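Local coordinates for cyanuric acid amidohydrolase (Azorhizobium caulinodans, PDB 4NQ3), which catalyses the hydrolytic opening of the s-triazine ring of cyanuric acid, giving carboxybiuret, which then loses carbon dioxide spontaneously to form biuret, at residues Gly45-Phe50 against Leu159-Arg164; Val282-Glu287 against Gly319-Val324; His299-Asp304 against Arg311-Phe316; Ala315-Ala320 against Ile330-Gly335. One frame throughout, in Å; residues are numbered along the deposited sequence.

Contact 1 (Gly45-Phe50 against Leu159-Arg164); sequences GCVNDF and LLTAMR. With BR8 (barbituric acid), chain C; SO4 (sulfate ion), chain H.
V47 meets L159 through methyl groups: V47 CG1 lies 4.3 Å from L159 CD1, while L159 CD2 comes within 4.3 Å of V47 CA. No hydrogen bond spans the segments, so the evidence for association is this apolar touch, extended by T161 CG2, 4.4 Å from V47 CG1. R164, followed outward from CB, shows how the second segment is organised. Its chain is extended from CG to NE, and CG passes 3.8 Å from O4 of a sulfate, probably a crystallisation solute. CD continues past the same ion. NE and NH2 both bond O3 weakly, at angles near 124°, while NH1 turns back to L159 O at 3.0 Å, an oxygen 26° out of the guanidinium plane. T161 OG1 also bonds sulfate O3, at 3.3 Å, and accepts a weak N-cap bond from R164 N. The loop of G45-F50 links strand 34-41 to helix 51-67, and G45 belongs to the barbiturate pocket. Helix 180-199 flanks the contact, with M184 and T180 against V47 and S183 against L159; helix 162-170 starts just beyond T161, and S305 of the second subunit bonds V47 N.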
# COMPACT_ATOMS: atom_id res chain seq x y z
N GLY A 45 -11.42 3.16 -1.16
CA GLY A 45 -12.32 3.91 -0.30
C GLY A 45 -11.77 5.22 0.21
O GLY A 45 -12.33 5.82 1.11
N CYS A 46 -10.66 5.70 -0.35
CA CYS A 46 -10.10 6.94 0.17
C CYS A 46 -10.11 8.04 -0.89
O CYS A 46 -11.13 8.22 -1.58
CB CYS A 46 -8.70 6.70 0.72
SG CYS A 46 -8.73 5.46 2.09
N VAL A 47 -9.03 8.79 -1.04
CA VAL A 47 -9.14 9.94 -1.93
C VAL A 47 -9.14 9.52 -3.38
O VAL A 47 -10.07 9.84 -4.13
CB VAL A 47 -8.04 10.97 -1.71
CG1 VAL A 47 -8.18 12.05 -2.76
CG2 VAL A 47 -8.13 11.56 -0.32
N ASN A 48 -8.08 8.82 -3.80
CA ASN A 48 -7.91 8.36 -5.18
C ASN A 48 -8.56 7.01 -5.42
O ASN A 48 -7.89 6.03 -5.75
CB ASN A 48 -6.43 8.28 -5.51
CG ASN A 48 -5.67 7.32 -4.58
OD1 ASN A 48 -6.12 7.01 -3.47
ND2 ASN A 48 -4.50 6.91 -5.01
N ASP A 49 -9.86 6.97 -5.23
CA ASP A 49 -10.65 5.80 -5.49
C ASP A 49 -11.56 6.14 -6.64
O ASP A 49 -12.51 6.90 -6.48
CB ASP A 49 -11.45 5.40 -4.25
CG ASP A 49 -12.36 4.18 -4.48
OD1 ASP A 49 -12.69 3.83 -5.66
OD2 ASP A 49 -12.75 3.57 -3.45
N PHE A 50 -11.30 5.57 -7.81
CA PHE A 50 -12.11 5.88 -8.97
C PHE A 50 -13.09 4.76 -9.29
O PHE A 50 -13.84 4.85 -10.27
CB PHE A 50 -11.22 6.18 -10.18
CG PHE A 50 -10.25 7.27 -9.90
CD1 PHE A 50 -10.68 8.60 -9.91
CD2 PHE A 50 -8.94 6.97 -9.54
CE1 PHE A 50 -9.79 9.63 -9.60
CE2 PHE A 50 -8.04 8.00 -9.23
CZ PHE A 50 -8.46 9.32 -9.25
N LEU A 159 -15.08 15.85 -1.02
CA LEU A 159 -13.79 15.92 -0.32
C LEU A 159 -12.91 16.93 -1.04
O LEU A 159 -13.31 17.47 -2.07
CB LEU A 159 -13.12 14.55 -0.27
CG LEU A 159 -12.85 13.84 -1.61
CD1 LEU A 159 -11.68 14.47 -2.36
CD2 LEU A 159 -12.61 12.37 -1.40
N LEU A 160 -11.71 17.14 -0.53
CA LEU A 160 -10.77 18.06 -1.17
C LEU A 160 -9.55 17.34 -1.76
O LEU A 160 -8.98 16.42 -1.17
CB LEU A 160 -10.29 19.11 -0.17
CG LEU A 160 -11.38 20.00 0.44
CD1 LEU A 160 -10.76 21.01 1.37
CD2 LEU A 160 -12.15 20.70 -0.67
N THR A 161 -9.16 17.77 -2.96
CA THR A 161 -7.90 17.35 -3.54
C THR A 161 -6.95 18.55 -3.53
O THR A 161 -7.38 19.68 -3.31
CB THR A 161 -8.05 16.86 -4.97
OG1 THR A 161 -8.50 17.96 -5.77
CG2 THR A 161 -9.06 15.70 -5.04
N ALA A 162 -5.67 18.30 -3.80
CA ALA A 162 -4.70 19.38 -3.86
C ALA A 162 -5.20 20.48 -4.82
O ALA A 162 -5.19 21.67 -4.47
CB ALA A 162 -3.34 18.85 -4.30
N MSE A 163 -5.68 20.06 -6.00
CA MSE A 163 -6.12 21.01 -7.02
C MSE A 163 -7.25 21.90 -6.49
O MSE A 163 -7.25 23.12 -6.69
CB MSE A 163 -6.58 20.26 -8.28
CG MSE A 163 -6.77 21.13 -9.52
SE MSE A 163 -6.76 20.02 -11.13
CE MSE A 163 -6.22 21.30 -12.51
N ARG A 164 -8.19 21.30 -5.76
CA ARG A 164 -9.34 22.02 -5.26
C ARG A 164 -8.96 23.04 -4.17
O ARG A 164 -9.53 24.13 -4.08
CB ARG A 164 -10.36 21.02 -4.72
CG ARG A 164 -11.02 20.22 -5.79
CD ARG A 164 -12.05 19.28 -5.24
NE ARG A 164 -12.36 18.26 -6.24
CZ ARG A 164 -13.23 17.27 -6.07
NH1 ARG A 164 -13.91 17.12 -4.94
NH2 ARG A 164 -13.40 16.40 -7.05
N1 BR8 C . -15.65 6.85 1.34
C2 BR8 C . -15.63 5.63 0.76
O2 BR8 C . -15.50 5.57 -0.44
N3 BR8 C . -15.75 4.50 1.52
C4 BR8 C . -15.89 4.56 2.93
O4 BR8 C . -15.98 3.52 3.58
C5 BR8 C . -15.96 5.88 3.71
C6 BR8 C . -15.80 7.03 2.72
O8 BR8 C . -15.81 8.16 3.13
S SO4 H . -9.91 17.18 -9.16
O1 SO4 H . -10.64 16.58 -10.28
O2 SO4 H . -8.46 16.92 -9.23
O3 SO4 H . -10.47 16.58 -7.96
O4 SO4 H . -10.12 18.64 -9.12

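Contact 2 (Val282-Glu287 against Gly319-Val324); sequences VLAKAE and GALAGV
V282 and L321 mark the closest backbone approach, their CA atoms 8.4 Å apart, where the extended strand 281-286 packs against a turn of helix 309-325. That spacing is bridged by side chains alone, since no hydrogen bond crosses. L321 supplies the whole helix side of the contact through one methyl, CD1. With chi1 at -66°, its CG stands beside the backbone N and opposite the carbonyl carbon, and the fork reaches across to the strand. CD1 lies 3.5 Å from A284 CB and 4.1 Å from V282 CG1, and the side chains of V282 and L321 cross obliquely. V282 and A284, two residues apart on the strand, point the same way, so a single leucine methyl spans both. V347 of strand 345-352 touches both V282 and A284 as well, extending the apolar patch to the next strand of the sheet.

The helix is continuous here: G323 N bonds G319 O at 3.0 Å, and V324 N bonds L321 O at 2.9 Å, the latter an i-to-i+3 link close to the last residues of the helix. K285 directs its CB to the other side of the strand, where NZ bonds the carbonyl oxygens of C225, G334 and G335. E287, just past the strand, belongs to the magnesium site, with R290 forming a salt bridge to OE2. Strand 281-286 is parallel to its neighbour 331-334, and helix 309-325 lies between them in sequence against this sheet, which is the pattern of a beta-alpha-beta crossover; the packing of L321 against strand 281-286 is one of its helix-to-sheet contacts.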
# COMPACT_ATOMS: atom_id res chain seq x y z
N VAL A 282 -27.25 -5.56 6.07
CA VAL A 282 -26.55 -4.84 7.14
C VAL A 282 -25.86 -3.59 6.63
O VAL A 282 -25.14 -3.65 5.64
CB VAL A 282 -25.50 -5.74 7.83
CG1 VAL A 282 -24.95 -5.05 9.06
CG2 VAL A 282 -26.11 -7.09 8.19
N LEU A 283 -26.08 -2.46 7.29
CA LEU A 283 -25.35 -1.22 6.98
C LEU A 283 -24.64 -0.77 8.25
O LEU A 283 -25.28 -0.56 9.28
CB LEU A 283 -26.30 -0.13 6.50
CG LEU A 283 -27.40 -0.63 5.57
CD1 LEU A 283 -28.49 0.41 5.44
CD2 LEU A 283 -26.83 -0.93 4.23
N ALA A 284 -23.32 -0.61 8.21
CA ALA A 284 -22.61 -0.28 9.44
C ALA A 284 -21.48 0.70 9.21
O ALA A 284 -20.89 0.72 8.14
CB ALA A 284 -22.09 -1.53 10.08
N LYS A 285 -21.19 1.53 10.22
CA LYS A 285 -20.01 2.39 10.19
C LYS A 285 -18.90 1.79 11.05
O LYS A 285 -19.14 1.38 12.18
CB LYS A 285 -20.35 3.78 10.70
CG LYS A 285 -21.27 4.52 9.79
CD LYS A 285 -20.55 4.91 8.52
CE LYS A 285 -19.24 5.62 8.83
NZ LYS A 285 -18.57 5.95 7.55
N ALA A 286 -17.69 1.73 10.51
CA ALA A 286 -16.55 1.26 11.28
C ALA A 286 -15.55 2.39 11.43
O ALA A 286 -15.30 3.11 10.47
CB ALA A 286 -15.90 0.08 10.62
N GLU A 287 -14.98 2.53 12.61
CA GLU A 287 -14.06 3.62 12.87
C GLU A 287 -12.90 3.19 13.73
O GLU A 287 -13.09 2.55 14.76
CB GLU A 287 -14.79 4.78 13.54
CG GLU A 287 -13.92 5.99 13.77
CD GLU A 287 -14.64 7.09 14.53
OE1 GLU A 287 -15.51 6.79 15.39
OE2 GLU A 287 -14.33 8.27 14.25
N GLY A 319 -15.44 -8.23 9.24
CA GLY A 319 -15.23 -9.56 9.75
C GLY A 319 -16.10 -9.83 10.97
O GLY A 319 -16.76 -10.87 11.04
N ALA A 320 -16.13 -8.91 11.94
CA ALA A 320 -16.96 -9.13 13.12
C ALA A 320 -18.44 -9.34 12.73
O ALA A 320 -19.03 -10.36 13.08
CB ALA A 320 -16.82 -7.95 14.08
N LEU A 321 -19.02 -8.43 11.95
CA LEU A 321 -20.43 -8.53 11.54
C LEU A 321 -20.72 -9.77 10.68
O LEU A 321 -21.74 -10.44 10.85
CB LEU A 321 -20.84 -7.26 10.79
CG LEU A 321 -20.84 -6.00 11.64
CD1 LEU A 321 -21.22 -4.79 10.82
CD2 LEU A 321 -21.77 -6.14 12.79
N ALA A 322 -19.83 -10.05 9.73
CA ALA A 322 -19.96 -11.21 8.87
C ALA A 322 -19.97 -12.50 9.68
O ALA A 322 -20.68 -13.45 9.36
CB ALA A 322 -18.83 -11.25 7.86
N GLY A 323 -19.20 -12.51 10.76
CA GLY A 323 -19.17 -13.65 11.66
C GLY A 323 -20.50 -13.88 12.36
O GLY A 323 -20.80 -15.00 12.81
N VAL A 324 -21.31 -12.83 12.46
CA VAL A 324 -22.57 -12.90 13.17
C VAL A 324 -23.69 -13.20 12.21
O VAL A 324 -24.59 -13.98 12.48
CB VAL A 324 -22.89 -11.57 13.91
CG1 VAL A 324 -24.30 -11.59 14.45
CG2 VAL A 324 -21.87 -11.31 15.03

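Contact 3 (His299-Asp304 against Arg311-Phe316); sequences HTMLDD and RHARAF. With BR8 (barbituric acid), chain C.
H312 receives both principal contacts from the loop of H299-D304: M301 beside its CB and D304 at its ring edge. The approach of the backbones is closest at M301 and H312, with 6.2 Å between CA atoms. Taken in order, H299 comes first and prepares M301. Its ND1 accepts from M301 N at 3.1 Å, nearly in the ring plane, and M301 CE sits over the centre of one face of the same ring. T300 begins a type I beta turn that closes at D303, with D303 N bonded to T300 O.

M301, a selenomethionine, bends at chi3 (-78°), which folds CE back over H299 and leaves the middle of the chain against the helix. Its CG is 3.4 Å from H312 CB, and SE is 4.3 Å from A313 CB, the two side chains of M301 and H312 sliding past each other in opposite directions. Last comes D304, whose OD2 accepts from H312 NE2 at 3.0 Å; the oxygen lies in the imidazole plane, while the nitrogen sits 42° out of the carboxylate plane. D304 OD1 accepts from D306 N, and H312 ND1 pairs with G84 N of the fourth subunit, so both carboxylate oxygens and both ring nitrogens are engaged.

On the helix, R314 NH1 bonds barbiturate O4 at 2.8 Å. A His-carboxylate hydrogen bond thus ties the loop to helix 309-325, beside the substrate-binding arginine and the subunit interface.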
# COMPACT_ATOMS: atom_id res chain seq x y z
N HIS A 299 -4.16 -0.71 19.39
CA HIS A 299 -4.27 -1.15 18.01
C HIS A 299 -3.33 -0.27 17.20
O HIS A 299 -2.88 0.76 17.69
CB HIS A 299 -5.71 -1.04 17.50
CG HIS A 299 -6.20 0.37 17.40
ND1 HIS A 299 -5.67 1.28 16.51
CD2 HIS A 299 -7.18 1.02 18.07
CE1 HIS A 299 -6.30 2.44 16.64
NE2 HIS A 299 -7.22 2.31 17.59
N THR A 300 -3.07 -0.65 15.95
CA THR A 300 -2.07 0.05 15.17
C THR A 300 -2.64 0.80 13.97
O THR A 300 -1.90 1.18 13.07
CB THR A 300 -1.00 -0.92 14.64
OG1 THR A 300 -1.60 -1.78 13.67
CG2 THR A 300 -0.40 -1.76 15.77
N MSE A 301 -3.96 1.01 13.96
CA MSE A 301 -4.65 1.55 12.78
C MSE A 301 -4.31 3.00 12.48
O MSE A 301 -4.30 3.41 11.31
CB MSE A 301 -6.16 1.41 12.93
CG MSE A 301 -6.63 -0.02 12.93
SE MSE A 301 -8.55 -0.15 13.04
CE MSE A 301 -8.84 0.17 14.94
N LEU A 302 -4.01 3.76 13.53
CA LEU A 302 -3.71 5.18 13.38
C LEU A 302 -2.24 5.45 13.09
O LEU A 302 -1.87 6.59 12.84
CB LEU A 302 -4.12 5.95 14.64
CG LEU A 302 -5.61 5.96 14.91
CD1 LEU A 302 -5.91 6.79 16.11
CD2 LEU A 302 -6.38 6.47 13.68
N ASP A 303 -1.42 4.41 13.10
CA ASP A 303 0.03 4.59 13.03
C ASP A 303 0.65 4.00 11.77
O ASP A 303 1.88 3.98 11.65
CB ASP A 303 0.71 3.93 14.25
CG ASP A 303 0.33 4.59 15.57
OD1 ASP A 303 0.20 5.84 15.61
OD2 ASP A 303 0.18 3.86 16.58
N ASP A 304 -0.19 3.55 10.85
CA ASP A 304 0.25 2.75 9.70
C ASP A 304 0.31 3.56 8.42
O ASP A 304 -0.72 3.94 7.87
CB ASP A 304 -0.69 1.55 9.53
CG ASP A 304 -0.16 0.50 8.55
OD1 ASP A 304 0.70 0.84 7.69
OD2 ASP A 304 -0.64 -0.66 8.62
N ARG A 311 -9.30 1.86 6.04
CA ARG A 311 -9.07 0.60 5.35
C ARG A 311 -9.00 -0.56 6.36
O ARG A 311 -9.65 -1.61 6.17
CB ARG A 311 -7.80 0.69 4.52
CG ARG A 311 -7.87 0.05 3.17
CD ARG A 311 -7.52 1.04 2.09
NE ARG A 311 -6.87 0.41 0.93
CZ ARG A 311 -7.34 -0.65 0.26
NH1 ARG A 311 -8.47 -1.25 0.63
NH2 ARG A 311 -6.67 -1.12 -0.78
N HIS A 312 -8.24 -0.36 7.45
CA HIS A 312 -8.19 -1.32 8.56
C HIS A 312 -9.58 -1.50 9.17
O HIS A 312 -10.13 -2.59 9.16
CB HIS A 312 -7.22 -0.87 9.67
CG HIS A 312 -5.77 -1.06 9.34
ND1 HIS A 312 -5.16 -2.29 9.38
CD2 HIS A 312 -4.81 -0.17 9.00
CE1 HIS A 312 -3.89 -2.16 9.04
NE2 HIS A 312 -3.65 -0.88 8.81
N ALA A 313 -10.16 -0.39 9.65
CA ALA A 313 -11.43 -0.42 10.37
C ALA A 313 -12.48 -1.21 9.61
O ALA A 313 -13.19 -2.04 10.20
CB ALA A 313 -11.93 1.00 10.65
N ARG A 314 -12.57 -0.95 8.30
CA ARG A 314 -13.55 -1.64 7.47
C ARG A 314 -13.33 -3.15 7.48
O ARG A 314 -14.24 -3.90 7.82
CB ARG A 314 -13.52 -1.12 6.03
CG ARG A 314 -14.35 0.12 5.75
CD ARG A 314 -14.47 0.34 4.23
NE ARG A 314 -13.17 0.53 3.61
CZ ARG A 314 -12.62 1.71 3.40
NH1 ARG A 314 -13.29 2.82 3.72
NH2 ARG A 314 -11.41 1.80 2.85
N ALA A 315 -12.13 -3.59 7.08
CA ALA A 315 -11.80 -5.02 7.10
C ALA A 315 -12.14 -5.65 8.45
O ALA A 315 -12.73 -6.72 8.51
CB ALA A 315 -10.33 -5.24 6.76
N PHE A 316 -11.77 -4.97 9.53
CA PHE A 316 -11.94 -5.53 10.87
C PHE A 316 -13.41 -5.64 11.25
O PHE A 316 -13.88 -6.73 11.60
CB PHE A 316 -11.22 -4.68 11.89
CG PHE A 316 -11.02 -5.36 13.20
CD1 PHE A 316 -10.19 -6.48 13.30
CD2 PHE A 316 -11.65 -4.88 14.36
CE1 PHE A 316 -10.00 -7.12 14.52
CE2 PHE A 316 -11.46 -5.51 15.60
CZ PHE A 316 -10.64 -6.63 15.68
N1 BR8 C . -15.65 6.85 1.34
C2 BR8 C . -15.63 5.63 0.76
O2 BR8 C . -15.50 5.57 -0.44
N3 BR8 C . -15.75 4.50 1.52
C4 BR8 C . -15.89 4.56 2.93
O4 BR8 C . -15.98 3.52 3.58
C5 BR8 C . -15.96 5.88 3.71
C6 BR8 C . -15.80 7.03 2.72
O8 BR8 C . -15.81 8.16 3.13

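Contact 4 (Ala315-Ala320 against Ile330-Gly335); sequences AFVAGA and IYVSGG. With BR8 (barbituric acid), chain C.
V332 places CG1 anti to its backbone N (chi1 -180°), and this single torsion presents both methyls to the helix: CG2 lies 4.1 Å from A318 CB and CG1 lies 4.4 Å from V317 CG1. I330 uses a different rotamer, with CG1 between the backbone N and the carbonyl carbon (chi1 59°), and the extended chain beyond brings CD1 within 3.7 Å of A318 O. The backbones come nearest at A318 and V332, CA to CA 6.2 Å, with A318 offering only its CB there as a side chain. No hydrogen bond crosses between the segments, and the contacts between side chains are apolar; A318 carries the largest share, meeting V332 through CA and CB and I330 through its carbonyl oxygen.

S333 and G334 turn to the ligand instead. G334 N donates to barbiturate O4 at 2.8 Å with an N-H...O angle of 167°, close to straight, and this bond is much better defined than the one from S333. S333 OG lies 3.4 Å from the same O4, a long and weak contact. S333 OG also hydrogen-bonds K285 NZ, consistent with one of the three potential Ser-Lys dyads described for this active site.

Strand 331-334 sits at the edge of its sheet within the chain, parallel to strand 281-286, whose A286 touches both V317 and V332. Strand 75-80 faces Y331 and S333 through S79, M86 covers A318 and V332, and F316 of the fourth subunit packs against A318.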
# COMPACT_ATOMS: atom_id res chain seq x y z
N ALA A 315 -12.13 -3.59 7.08
CA ALA A 315 -11.80 -5.02 7.10
C ALA A 315 -12.14 -5.65 8.45
O ALA A 315 -12.73 -6.72 8.51
CB ALA A 315 -10.33 -5.24 6.76
N PHE A 316 -11.77 -4.97 9.53
CA PHE A 316 -11.94 -5.53 10.87
C PHE A 316 -13.41 -5.64 11.25
O PHE A 316 -13.88 -6.73 11.60
CB PHE A 316 -11.22 -4.68 11.89
CG PHE A 316 -11.02 -5.36 13.20
CD1 PHE A 316 -10.19 -6.48 13.30
CD2 PHE A 316 -11.65 -4.88 14.36
CE1 PHE A 316 -10.00 -7.12 14.52
CE2 PHE A 316 -11.46 -5.51 15.60
CZ PHE A 316 -10.64 -6.63 15.68
N VAL A 317 -14.14 -4.54 11.15
CA VAL A 317 -15.55 -4.60 11.51
C VAL A 317 -16.35 -5.48 10.54
O VAL A 317 -17.31 -6.13 10.96
CB VAL A 317 -16.18 -3.19 11.54
CG1 VAL A 317 -17.71 -3.27 11.69
CG2 VAL A 317 -15.54 -2.34 12.63
N ALA A 318 -15.97 -5.54 9.26
CA ALA A 318 -16.70 -6.38 8.32
C ALA A 318 -16.62 -7.84 8.78
O ALA A 318 -17.61 -8.57 8.76
CB ALA A 318 -16.16 -6.23 6.89
N GLY A 319 -15.44 -8.23 9.24
CA GLY A 319 -15.23 -9.56 9.75
C GLY A 319 -16.10 -9.83 10.97
O GLY A 319 -16.76 -10.87 11.04
N ALA A 320 -16.13 -8.91 11.94
CA ALA A 320 -16.96 -9.13 13.12
C ALA A 320 -18.44 -9.34 12.73
O ALA A 320 -19.03 -10.36 13.08
CB ALA A 320 -16.82 -7.95 14.08
N ILE A 330 -22.20 -7.44 2.93
CA ILE A 330 -22.65 -6.38 3.84
C ILE A 330 -22.04 -5.01 3.52
O ILE A 330 -20.92 -4.92 3.02
CB ILE A 330 -22.33 -6.76 5.31
CG1 ILE A 330 -20.85 -6.96 5.49
CG2 ILE A 330 -22.95 -8.09 5.67
CD1 ILE A 330 -20.58 -7.74 6.73
N TYR A 331 -22.77 -3.95 3.85
CA TYR A 331 -22.33 -2.59 3.56
C TYR A 331 -21.63 -2.02 4.79
O TYR A 331 -22.27 -1.69 5.77
CB TYR A 331 -23.53 -1.72 3.12
CG TYR A 331 -23.20 -0.25 2.90
CD1 TYR A 331 -23.02 0.61 3.97
CD2 TYR A 331 -23.06 0.29 1.62
CE1 TYR A 331 -22.72 1.94 3.80
CE2 TYR A 331 -22.76 1.64 1.44
CZ TYR A 331 -22.59 2.46 2.54
OH TYR A 331 -22.27 3.80 2.43
N VAL A 332 -20.31 -1.97 4.75
CA VAL A 332 -19.51 -1.40 5.84
C VAL A 332 -18.69 -0.23 5.34
O VAL A 332 -17.96 -0.34 4.37
CB VAL A 332 -18.56 -2.42 6.43
CG1 VAL A 332 -17.75 -1.79 7.56
CG2 VAL A 332 -19.33 -3.62 6.92
N SER A 333 -18.77 0.88 6.05
CA SER A 333 -18.22 2.15 5.62
C SER A 333 -17.28 2.70 6.71
O SER A 333 -17.62 2.64 7.89
CB SER A 333 -19.36 3.11 5.32
OG SER A 333 -18.88 4.42 5.15
N GLY A 334 -16.12 3.22 6.33
CA GLY A 334 -15.11 3.59 7.32
C GLY A 334 -15.15 5.05 7.71
O GLY A 334 -15.61 5.88 6.95
N GLY A 335 -14.68 5.37 8.91
CA GLY A 335 -14.59 6.75 9.37
C GLY A 335 -15.89 7.21 10.01
O GLY A 335 -16.85 7.56 9.32
N1 BR8 C . -15.65 6.85 1.34
C2 BR8 C . -15.63 5.63 0.76
O2 BR8 C . -15.50 5.57 -0.44
N3 BR8 C . -15.75 4.50 1.52
C4 BR8 C . -15.89 4.56 2.93
O4 BR8 C . -15.98 3.52 3.58
C5 BR8 C . -15.96 5.88 3.71
C6 BR8 C . -15.80 7.03 2.72
O8 BR8 C . -15.81 8.16 3.13

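From the N terminus, contact 1 closes first: it brings the loop before helix 51-67 to the start of helix 162-170, joining two of the predicted repeats across 108 intervening residues. It is complete before the others begin. Contact 2 then opens at strand 281-286 and closes a 31-residue loop on helix 309-325; contact 3 is nested inside that loop. Contact 4 begins on the same helix, sharing A315 and F316 with contact 3 and G319 and A320 with contact 2, and continues to strand 331-334, the sheet neighbour of strand 281-286. Contacts 1, 3 and 4 meet the barbiturate, and G45 CA lies 3.9 Å from R314 NH2.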